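Local atomic coordinates of ATP-dependent CLP protease, putative (Plasmodium falciparum, PDB entry 2F6I), a protein that is probably the proteolytic subunit of an ATP-dependent Clp protease, a serine peptidase of family S14 that cuts proteins into small peptides, this chain holding its catalytic domain. Residues Ile73-Pro78 against Ile99-Phe104; Gly80-Gly85 against Tyr156-Leu161; Leu106-Ala111 against His134-Asn139; Asn128-Ile133 against Asp183-Ala188. One frame throughout, in Å; residues are numbered along the deposited sequence.

Overall arrangement
From the N terminus, contact 1 opens on strand 71-77 and contact 2 at the start of helix 82-94. Strand 99-104 then closes contact 1 across that helix, so the two contacts cross. Contact 3 opens at 106-111 and contact 4 at 128-133; residues 134-139 close contact 3 and helix 151-169 closes contact 2, leaving contact 3 nested within contact 2. Contact 4, which crosses both of these, closes last at 183-188. Contact 1 holds the centre of the parallel sheet, contact 2 joins two helices, contact 4 pairs two strands of the smaller mixed sheet, and contact 3 sits between contacts 2 and 4, around the predicted active-site histidine.

Contact 1. Residues Ile73-Pro78 against Ile99-Phe104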
# COMPACT_ATOMS: atom_id res chain seq x y z
N ILE C 73 -27.99 -16.15 28.47
CA ILE C 73 -26.91 -15.69 27.61
C ILE C 73 -26.09 -16.83 27.01
O ILE C 73 -25.43 -17.58 27.74
CB ILE C 73 -25.95 -14.75 28.38
CG1 ILE C 73 -26.71 -13.51 28.86
CG2 ILE C 73 -24.79 -14.34 27.49
CD1 ILE C 73 -25.85 -12.49 29.56
N TYR C 74 -26.13 -16.97 25.69
CA TYR C 74 -25.34 -17.99 25.01
C TYR C 74 -23.95 -17.39 24.86
O TYR C 74 -23.81 -16.24 24.45
CB TYR C 74 -25.92 -18.31 23.63
CG TYR C 74 -27.24 -19.05 23.66
CD1 TYR C 74 -28.43 -18.42 23.29
CD2 TYR C 74 -27.30 -20.40 24.04
CE1 TYR C 74 -29.64 -19.10 23.30
CE2 TYR C 74 -28.52 -21.09 24.05
CZ TYR C 74 -29.68 -20.43 23.68
OH TYR C 74 -30.88 -21.10 23.68
N ILE C 75 -22.92 -18.16 25.19
CA ILE C 75 -21.56 -17.66 25.10
C ILE C 75 -20.65 -18.49 24.20
O ILE C 75 -20.51 -19.70 24.39
CB ILE C 75 -20.91 -17.55 26.49
CG1 ILE C 75 -21.80 -16.73 27.42
CG2 ILE C 75 -19.53 -16.90 26.38
CD1 ILE C 75 -21.31 -16.68 28.86
N ASN C 76 -20.03 -17.81 23.24
CA ASN C 76 -19.11 -18.40 22.28
C ASN C 76 -18.17 -17.24 21.96
O ASN C 76 -18.35 -16.56 20.95
CB ASN C 76 -19.86 -18.84 21.02
CG ASN C 76 -18.95 -19.50 19.99
OD1 ASN C 76 -17.74 -19.62 20.18
ND2 ASN C 76 -19.54 -19.95 18.89
N SER C 77 -17.19 -17.02 22.82
CA SER C 77 -16.27 -15.91 22.66
C SER C 77 -14.85 -16.21 23.13
O SER C 77 -14.66 -16.87 24.15
CB SER C 77 -16.81 -14.69 23.42
OG SER C 77 -15.83 -13.67 23.55
N PRO C 78 -13.84 -15.71 22.40
CA PRO C 78 -12.43 -15.93 22.75
C PRO C 78 -11.99 -14.91 23.79
O PRO C 78 -10.81 -14.82 24.13
CB PRO C 78 -11.72 -15.73 21.42
CG PRO C 78 -12.52 -14.60 20.83
CD PRO C 78 -13.95 -15.02 21.10
N ILE C 99 -28.93 -14.48 35.85
CA ILE C 99 -28.44 -14.82 34.53
C ILE C 99 -27.97 -16.26 34.39
O ILE C 99 -27.06 -16.69 35.09
CB ILE C 99 -27.25 -13.90 34.15
CG1 ILE C 99 -27.72 -12.45 34.10
CG2 ILE C 99 -26.65 -14.34 32.82
CD1 ILE C 99 -26.64 -11.46 33.74
N GLN C 100 -28.60 -17.01 33.50
CA GLN C 100 -28.16 -18.37 33.27
C GLN C 100 -27.29 -18.35 32.02
O GLN C 100 -27.67 -17.80 30.99
CB GLN C 100 -29.33 -19.34 33.12
CG GLN C 100 -30.42 -18.95 32.16
CD GLN C 100 -31.51 -20.00 32.10
OE1 GLN C 100 -31.35 -21.04 31.47
NE2 GLN C 100 -32.62 -19.74 32.79
N THR C 101 -26.10 -18.93 32.14
CA THR C 101 -25.14 -18.95 31.06
C THR C 101 -25.01 -20.30 30.37
O THR C 101 -24.95 -21.34 31.03
CB THR C 101 -23.74 -18.54 31.57
OG1 THR C 101 -23.36 -19.41 32.65
CG2 THR C 101 -23.76 -17.11 32.06
N ILE C 102 -24.97 -20.28 29.04
CA ILE C 102 -24.83 -21.49 28.25
C ILE C 102 -23.72 -21.26 27.23
O ILE C 102 -23.79 -20.35 26.41
CB ILE C 102 -26.13 -21.85 27.51
CG1 ILE C 102 -27.26 -22.05 28.53
CG2 ILE C 102 -25.93 -23.11 26.69
CD1 ILE C 102 -28.59 -22.47 27.91
N SER C 103 -22.69 -22.09 27.30
CA SER C 103 -21.56 -21.94 26.39
C SER C 103 -21.55 -23.01 25.31
O SER C 103 -22.03 -24.12 25.51
CB SER C 103 -20.25 -22.03 27.16
OG SER C 103 -20.04 -23.36 27.61
N PHE C 104 -21.02 -22.64 24.16
CA PHE C 104 -20.87 -23.57 23.05
C PHE C 104 -19.76 -23.04 22.15
O PHE C 104 -19.46 -21.85 22.16
CB PHE C 104 -22.18 -23.75 22.27
CG PHE C 104 -22.69 -22.51 21.59
CD1 PHE C 104 -23.79 -21.83 22.12
CD2 PHE C 104 -22.13 -22.06 20.40
CE1 PHE C 104 -24.32 -20.71 21.46
CE2 PHE C 104 -22.66 -20.95 19.74
CZ PHE C 104 -23.75 -20.28 20.27
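The Phe104 ring has Tyr74 CD2 at its edge, in the plane of the ring, while Tyr74 CB approaches the same CE1 corner obliquely, 3.6 Å from Phe104 CE1. Near the other meta carbon lies the amide of Asn76, its ND2 3.4 Å from Phe104 CE2, with amide and ring planes turned 67° apart. The Phe104 ring reaches both neighbours because a chi1 of 63° tucks CG in over its own backbone, flanked by N on one hand and C on the other, which swings the ring back over strand 71-77. Tyr74 and Ile102 run side by side in the same direction, Ile102 CB resting 3.9 Å from Tyr74 CD2. On the reverse face of the sheet Ile73 CD1 meets Ile99 CG2 at 3.8 Å, and the end of Ile75 lies against the methyl of Thr101.

Between the two faces the backbones are joined as a parallel ladder. Ile73 N donates to Gln100 O (3.0 Å) and Ile73 O receives Ile102 N; one step on, Ile75 N donates to Ile102 O at 2.7 Å, and Ile75 O receives Phe104 N. The two are neighbouring parallel strands of a beta-alpha-beta unit whose crossover runs through helix 82-94, within the ClpP-type core.

Both polar atoms of the Asn76 amide are bonded: OD1 accepts from Leu106 N, and ND2 donates to Glu84 of a neighbouring subunit. Among buried, mainly apolar side chains, these two bonds fix the rotation of one amide and link the end of the strand to the next subunit.

Contact 2. Residues Gly80-Gly85 against Tyr156-Leu161; sequences GSINEG and YLKKLL
Ile82 and Leu157 make the apolar heart of this helix-to-helix contact, their side chains lying alongside with their ends pointing opposite ways. Ile82 touches with two branches. CG2, anti to the backbone N, lies 3.6 Å from Leu157 CB, whereas the longer branch carries CD1 on to Leu161, where it stands 3.8 Å from Leu161 CD1 and runs crosswise to that side chain.

A second kind of contact sets the aliphatic part of a lysine against the same isoleucine. Lys158 CG is 4.0 Å from Ile82 CD1, and because the lysine chain bends at chi2 and chi3 its CE also returns to 4.1 Å from Ile82 CD1 before the amine leads onward.

The third kind pairs an amide with a methyl. Asn83 ND2 comes within 3.4 Å of Leu157 CD1, the two side chains being nearly perpendicular.

Hydrogen bonding belongs to the helix end rather than to the interface. Ser81 is the N-cap of helix 82-94, and its OG accepts from Glu84 N over 3.3 Å along an almost straight N-H (172°). The cap marks the start of the helix, with Ile82 the first residue after it.

Helix 82-94 is the connection between strands 71-77 and 99-104, and helix 151-169 lies against its first turns: Leu157 and Leu160 continue onto Leu86, Leu161 reaches helix 109-116 at Met110 and Val113, and Asn83 packs on Arg130 of a neighbouring subunit.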
# COMPACT_ATOMS: atom_id res chain seq x y z
N GLY C 80 -11.29 -11.10 25.20
CA GLY C 80 -10.83 -9.86 24.61
C GLY C 80 -10.23 -8.92 25.64
O GLY C 80 -9.15 -9.18 26.18
N SER C 81 -10.92 -7.82 25.91
CA SER C 81 -10.47 -6.82 26.87
C SER C 81 -10.90 -7.19 28.29
O SER C 81 -12.08 -7.46 28.53
CB SER C 81 -11.04 -5.45 26.51
OG SER C 81 -10.81 -4.51 27.54
N ILE C 82 -9.95 -7.22 29.22
CA ILE C 82 -10.27 -7.56 30.60
C ILE C 82 -11.03 -6.43 31.29
O ILE C 82 -11.90 -6.69 32.12
CB ILE C 82 -9.00 -7.93 31.40
CG1 ILE C 82 -8.43 -9.25 30.86
CG2 ILE C 82 -9.32 -8.06 32.88
CD1 ILE C 82 -7.23 -9.77 31.63
N ASN C 83 -10.72 -5.18 30.95
CA ASN C 83 -11.42 -4.04 31.53
C ASN C 83 -12.89 -4.10 31.12
O ASN C 83 -13.78 -3.98 31.96
CB ASN C 83 -10.83 -2.72 31.04
CG ASN C 83 -9.68 -2.23 31.89
OD1 ASN C 83 -9.85 -1.97 33.08
ND2 ASN C 83 -8.51 -2.08 31.28
N GLU C 84 -13.12 -4.29 29.83
CA GLU C 84 -14.47 -4.38 29.31
C GLU C 84 -15.16 -5.63 29.83
O GLU C 84 -16.38 -5.68 29.95
CB GLU C 84 -14.45 -4.38 27.78
CG GLU C 84 -13.85 -3.10 27.19
CD GLU C 84 -14.53 -1.84 27.71
OE1 GLU C 84 -15.75 -1.69 27.50
OE2 GLU C 84 -13.84 -1.00 28.33
N GLY C 85 -14.35 -6.63 30.17
CA GLY C 85 -14.89 -7.87 30.69
C GLY C 85 -15.36 -7.67 32.11
O GLY C 85 -16.47 -8.07 32.48
N TYR C 156 -2.13 -6.69 37.03
CA TYR C 156 -3.15 -6.46 38.04
C TYR C 156 -4.52 -6.97 37.60
O TYR C 156 -5.24 -7.57 38.39
CB TYR C 156 -3.23 -4.96 38.37
CG TYR C 156 -4.44 -4.57 39.19
CD1 TYR C 156 -5.67 -4.33 38.57
CD2 TYR C 156 -4.36 -4.47 40.58
CE1 TYR C 156 -6.80 -4.00 39.32
CE2 TYR C 156 -5.49 -4.13 41.33
CZ TYR C 156 -6.70 -3.90 40.70
OH TYR C 156 -7.81 -3.57 41.44
N LEU C 157 -4.87 -6.73 36.34
CA LEU C 157 -6.16 -7.16 35.82
C LEU C 157 -6.27 -8.67 35.69
O LEU C 157 -7.36 -9.23 35.81
CB LEU C 157 -6.43 -6.50 34.46
CG LEU C 157 -6.57 -4.97 34.51
CD1 LEU C 157 -6.87 -4.44 33.12
CD2 LEU C 157 -7.69 -4.59 35.48
N LYS C 158 -5.14 -9.34 35.45
CA LYS C 158 -5.14 -10.79 35.32
C LYS C 158 -5.27 -11.43 36.70
O LYS C 158 -6.06 -12.35 36.89
CB LYS C 158 -3.86 -11.28 34.64
CG LYS C 158 -3.73 -10.84 33.19
CD LYS C 158 -3.47 -12.03 32.27
CE LYS C 158 -4.67 -12.98 32.22
NZ LYS C 158 -4.46 -14.09 31.25
N LYS C 159 -4.48 -10.94 37.65
CA LYS C 159 -4.53 -11.47 39.01
C LYS C 159 -5.96 -11.33 39.53
O LYS C 159 -6.49 -12.23 40.18
CB LYS C 159 -3.56 -10.72 39.90
N LEU C 160 -6.58 -10.19 39.23
CA LEU C 160 -7.94 -9.92 39.67
C LEU C 160 -8.89 -10.89 38.97
O LEU C 160 -9.84 -11.39 39.57
CB LEU C 160 -8.31 -8.47 39.35
CG LEU C 160 -9.69 -7.97 39.79
CD1 LEU C 160 -9.88 -8.20 41.28
CD2 LEU C 160 -9.82 -6.49 39.46
N LEU C 161 -8.65 -11.14 37.68
CA LEU C 161 -9.48 -12.06 36.92
C LEU C 161 -9.40 -13.41 37.61
O LEU C 161 -10.41 -14.07 37.84
CB LEU C 161 -8.99 -12.15 35.47
CG LEU C 161 -9.79 -12.98 34.45
CD1 LEU C 161 -9.29 -12.67 33.05
CD2 LEU C 161 -9.65 -14.47 34.74

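Contact 3. Residues Leu106-Ala111 against His134-Asn139; sequences LVASMA and HQPLGN
Ser109 N makes a weak, strongly bent bond to His134 O (3.3 Å, 122° at the hydrogen), the single polar link between the two segments. Ala108 CB and Ser109 CB are merely van der Waals neighbours of His134 O, each at 3.7 Å. Beside it the Ala108 methyl leans on the pyrrolidine ring of Pro136, CB standing 3.5 Å from Pro136 CD.

Here strand 106-107 gives way to helix 109-116 at the sequence Ala-Ser-Met-Ala. In ClpP peptidases the serine of this motif is the nucleophile of a Ser-His-Asp triad; Ser109 probably plays that part here, with His134, the predicted active-site residue, and Asp183 as the probable third member by its position in the family. Yet Ser109 OG lies 9.3 Å from His134 NE2, too far to bond, so the triad is not aligned in this model.

Ser109 takes up an unusual backbone conformation with positive phi. Its OG, lying anti to the backbone N with chi1 -170°, comes alongside the aliphatic part of Gln135, 3.3 Å from Gln135 CG. Gln135 opens a type I turn that ends at Gly138, closed by Gly138 N donating to Gln135 O at 3.1 Å, while Pro136 and Leu137 extend the packing to Pro78.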
# COMPACT_ATOMS: atom_id res chain seq x y z
N LEU C 106 -16.37 -22.11 21.53
CA LEU C 106 -15.14 -21.82 22.23
C LEU C 106 -15.35 -20.67 23.20
O LEU C 106 -15.93 -19.64 22.85
CB LEU C 106 -14.04 -21.46 21.24
CG LEU C 106 -12.64 -21.27 21.84
CD1 LEU C 106 -12.23 -22.57 22.49
CD2 LEU C 106 -11.65 -20.88 20.76
N VAL C 107 -14.87 -20.85 24.43
CA VAL C 107 -14.99 -19.82 25.45
C VAL C 107 -13.64 -19.67 26.13
O VAL C 107 -12.99 -20.68 26.43
CB VAL C 107 -16.06 -20.19 26.49
CG1 VAL C 107 -16.11 -19.13 27.59
CG2 VAL C 107 -17.42 -20.31 25.82
N ALA C 108 -13.22 -18.43 26.37
CA ALA C 108 -11.93 -18.19 26.99
C ALA C 108 -11.85 -16.90 27.80
O ALA C 108 -12.70 -16.02 27.68
CB ALA C 108 -10.85 -18.19 25.92
N SER C 109 -10.81 -16.81 28.63
CA SER C 109 -10.56 -15.65 29.48
C SER C 109 -11.83 -15.10 30.12
O SER C 109 -12.61 -15.85 30.71
CB SER C 109 -9.86 -14.56 28.67
OG SER C 109 -9.40 -13.52 29.52
N MET C 110 -12.04 -13.79 30.00
CA MET C 110 -13.23 -13.16 30.59
C MET C 110 -14.53 -13.82 30.15
O MET C 110 -15.52 -13.80 30.88
CB MET C 110 -13.27 -11.66 30.25
CG MET C 110 -12.40 -10.80 31.14
SD MET C 110 -12.66 -11.17 32.90
CE MET C 110 -14.34 -10.63 33.13
N ALA C 111 -14.53 -14.40 28.95
CA ALA C 111 -15.72 -15.08 28.45
C ALA C 111 -16.00 -16.26 29.37
O ALA C 111 -17.15 -16.54 29.73
CB ALA C 111 -15.50 -15.55 27.02
N HIS C 134 -6.72 -18.96 29.73
CA HIS C 134 -5.83 -18.02 29.05
C HIS C 134 -6.55 -17.19 27.99
O HIS C 134 -7.73 -17.41 27.71
CB HIS C 134 -4.68 -18.80 28.40
CG HIS C 134 -5.14 -19.79 27.38
ND1 HIS C 134 -5.14 -19.52 26.03
CD2 HIS C 134 -5.63 -21.05 27.50
CE1 HIS C 134 -5.62 -20.56 25.37
NE2 HIS C 134 -5.92 -21.50 26.24
N GLN C 135 -5.83 -16.24 27.39
CA GLN C 135 -6.40 -15.38 26.35
C GLN C 135 -5.82 -15.75 24.99
O GLN C 135 -4.67 -15.43 24.68
CB GLN C 135 -6.10 -13.91 26.65
CG GLN C 135 -6.49 -13.46 28.05
CD GLN C 135 -6.30 -11.96 28.26
OE1 GLN C 135 -7.07 -11.15 27.74
NE2 GLN C 135 -5.27 -11.59 29.02
N PRO C 136 -6.61 -16.45 24.15
CA PRO C 136 -6.17 -16.87 22.81
C PRO C 136 -5.94 -15.72 21.82
O PRO C 136 -5.21 -15.89 20.84
CB PRO C 136 -7.29 -17.81 22.37
CG PRO C 136 -8.49 -17.25 23.06
CD PRO C 136 -7.96 -16.95 24.44
N LEU C 137 -6.55 -14.57 22.07
CA LEU C 137 -6.39 -13.41 21.19
C LEU C 137 -5.20 -12.57 21.63
O LEU C 137 -4.80 -11.63 20.94
CB LEU C 137 -7.64 -12.52 21.22
CG LEU C 137 -8.96 -13.05 20.65
CD1 LEU C 137 -10.01 -11.96 20.76
CD2 LEU C 137 -8.78 -13.47 19.20
N GLY C 138 -4.63 -12.92 22.78
CA GLY C 138 -3.49 -12.18 23.29
C GLY C 138 -3.88 -11.25 24.43
O GLY C 138 -4.98 -10.71 24.45
N ASN C 139 -2.96 -11.08 25.37
CA ASN C 139 -3.18 -10.21 26.53
C ASN C 139 -2.99 -8.74 26.17
O ASN C 139 -3.33 -7.85 26.95
CB ASN C 139 -2.22 -10.60 27.65
CG ASN C 139 -0.76 -10.48 27.24
OD1 ASN C 139 -0.31 -11.17 26.33
ND2 ASN C 139 -0.03 -9.60 27.91

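Contact 4. Residues Asn128-Ile133 against Asp183-Ala188; sequences NCRIMI and DYYMNA
Ile131 and Met186 are the hydrogen-bonded pair that joins strand 130-132 to the short, weakly bonded strand 185-186, the antiparallel part of the small mixed sheet beside the active-site region. Met186 N donates to Ile131 O at 2.7 Å, and Ile131 N returns a nearly straight bond of 3.1 Å to Met186 O. Toward Ala188 the direct pairing gives out and a water takes over, donating to Cys129 O and accepting from Ala188 N at 2.9 Å.

Met132 and Tyr185 lie side by side and make a Met-aromatic contact: the Met132 sulfur sits over the ring face, 4.1 Å from the Tyr185 centroid. The Met132 chain leaves its backbone with chi1 at 64° and bends again at chi2 and chi3, which brings the sulfur over the ring; the exact place of its terminal methyl is doubtful.

The Arg130 guanidinium has Met186 O over one face, 3.7 Å above its plane. Its NH2 approaches Tyr185 CB and its NH1 approaches Asn187 CB, both at 3.6 Å. The charge is met elsewhere, by a salt bridge from NE to Glu153 of a neighbouring subunit and a cation-pi contact with Tyr156 of that subunit.

Strand 130-132 is the middle strand, parallel to 106-107 on its other flank, where backbone hydrogen bonds join Arg130 and Met132 to Val107. Ile131 meets Ala191 of helix 188-194, Ile133 packs on helix 173-181, and the Tyr185 ring meets that of His134 in the loop after strand 130-132.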
# COMPACT_ATOMS: atom_id res chain seq x y z
N ASN C 128 -19.50 -30.29 22.84
CA ASN C 128 -18.25 -30.00 22.14
C ASN C 128 -17.53 -28.69 22.45
O ASN C 128 -16.49 -28.41 21.87
CB ASN C 128 -18.48 -30.12 20.64
CG ASN C 128 -18.78 -31.54 20.21
OD1 ASN C 128 -19.75 -31.80 19.50
ND2 ASN C 128 -17.93 -32.47 20.63
N CYS C 129 -18.08 -27.90 23.36
CA CYS C 129 -17.46 -26.63 23.70
C CYS C 129 -16.06 -26.80 24.30
O CYS C 129 -15.81 -27.73 25.07
CB CYS C 129 -18.35 -25.86 24.69
SG CYS C 129 -17.75 -24.21 25.08
N ARG C 130 -15.15 -25.90 23.94
CA ARG C 130 -13.79 -25.94 24.46
C ARG C 130 -13.65 -24.71 25.35
O ARG C 130 -13.88 -23.59 24.91
CB ARG C 130 -12.78 -25.90 23.32
CG ARG C 130 -12.92 -27.06 22.34
CD ARG C 130 -12.64 -28.40 23.00
NE ARG C 130 -11.21 -28.60 23.26
CZ ARG C 130 -10.71 -29.59 23.99
NH1 ARG C 130 -11.52 -30.47 24.56
NH2 ARG C 130 -9.40 -29.69 24.15
N ILE C 131 -13.27 -24.94 26.61
CA ILE C 131 -13.12 -23.86 27.59
C ILE C 131 -11.69 -23.75 28.10
O ILE C 131 -11.05 -24.75 28.41
CB ILE C 131 -14.07 -24.11 28.78
CG1 ILE C 131 -15.51 -24.25 28.27
CG2 ILE C 131 -13.97 -22.97 29.77
CD1 ILE C 131 -16.50 -24.67 29.32
N MET C 132 -11.20 -22.52 28.18
CA MET C 132 -9.84 -22.25 28.65
C MET C 132 -9.80 -20.99 29.50
O MET C 132 -10.72 -20.18 29.46
CB MET C 132 -8.90 -22.09 27.46
CG MET C 132 -9.22 -20.89 26.60
SD MET C 132 -9.10 -21.27 24.86
CE MET C 132 -10.20 -22.67 24.78
N ILE C 133 -8.72 -20.82 30.26
CA ILE C 133 -8.58 -19.67 31.13
C ILE C 133 -7.74 -18.56 30.49
O ILE C 133 -8.01 -17.38 30.68
CB ILE C 133 -7.93 -20.08 32.47
CG1 ILE C 133 -8.76 -21.19 33.11
CG2 ILE C 133 -7.83 -18.87 33.39
CD1 ILE C 133 -8.16 -21.75 34.38
N ASP C 183 -1.77 -22.72 28.94
CA ASP C 183 -2.76 -22.84 27.86
C ASP C 183 -3.53 -24.15 27.98
O ASP C 183 -3.49 -25.00 27.10
CB ASP C 183 -2.07 -22.80 26.49
CG ASP C 183 -1.33 -21.50 26.25
OD1 ASP C 183 -1.90 -20.42 26.51
OD2 ASP C 183 -0.16 -21.56 25.80
N TYR C 184 -4.25 -24.29 29.09
CA TYR C 184 -5.02 -25.49 29.35
C TYR C 184 -6.43 -25.44 28.75
O TYR C 184 -7.23 -24.56 29.08
CB TYR C 184 -5.07 -25.72 30.87
CG TYR C 184 -5.94 -26.86 31.34
CD1 TYR C 184 -6.02 -28.06 30.64
CD2 TYR C 184 -6.67 -26.75 32.53
CE1 TYR C 184 -6.80 -29.13 31.09
CE2 TYR C 184 -7.45 -27.80 33.00
CZ TYR C 184 -7.52 -28.99 32.28
OH TYR C 184 -8.30 -30.03 32.74
N TYR C 185 -6.71 -26.38 27.84
CA TYR C 185 -8.01 -26.50 27.19
C TYR C 185 -8.81 -27.59 27.88
O TYR C 185 -8.31 -28.70 28.07
CB TYR C 185 -7.86 -26.88 25.71
CG TYR C 185 -7.42 -25.76 24.80
CD1 TYR C 185 -6.16 -25.17 24.94
CD2 TYR C 185 -8.27 -25.28 23.80
CE1 TYR C 185 -5.76 -24.14 24.10
CE2 TYR C 185 -7.87 -24.24 22.96
CZ TYR C 185 -6.62 -23.68 23.11
OH TYR C 185 -6.22 -22.65 22.29
N MET C 186 -10.05 -27.29 28.24
CA MET C 186 -10.91 -28.28 28.89
C MET C 186 -12.09 -28.63 28.00
O MET C 186 -12.47 -27.84 27.14
CB MET C 186 -11.46 -27.72 30.21
CG MET C 186 -10.42 -27.42 31.27
SD MET C 186 -11.14 -26.54 32.67
CE MET C 186 -10.42 -24.91 32.47
N ASN C 187 -12.65 -29.81 28.19
CA ASN C 187 -13.83 -30.20 27.43
C ASN C 187 -14.98 -29.91 28.39
O ASN C 187 -14.75 -29.57 29.55
CB ASN C 187 -13.80 -31.68 27.04
CG ASN C 187 -13.72 -32.61 28.24
OD1 ASN C 187 -14.44 -32.45 29.23
ND2 ASN C 187 -12.84 -33.61 28.16
N ALA C 188 -16.21 -30.03 27.91
CA ALA C 188 -17.39 -29.74 28.73
C ALA C 188 -17.31 -30.34 30.13
O ALA C 188 -17.45 -29.63 31.13
CB ALA C 188 -18.65 -30.24 28.02
O HOH W 1 -15.99 -30.44 25.06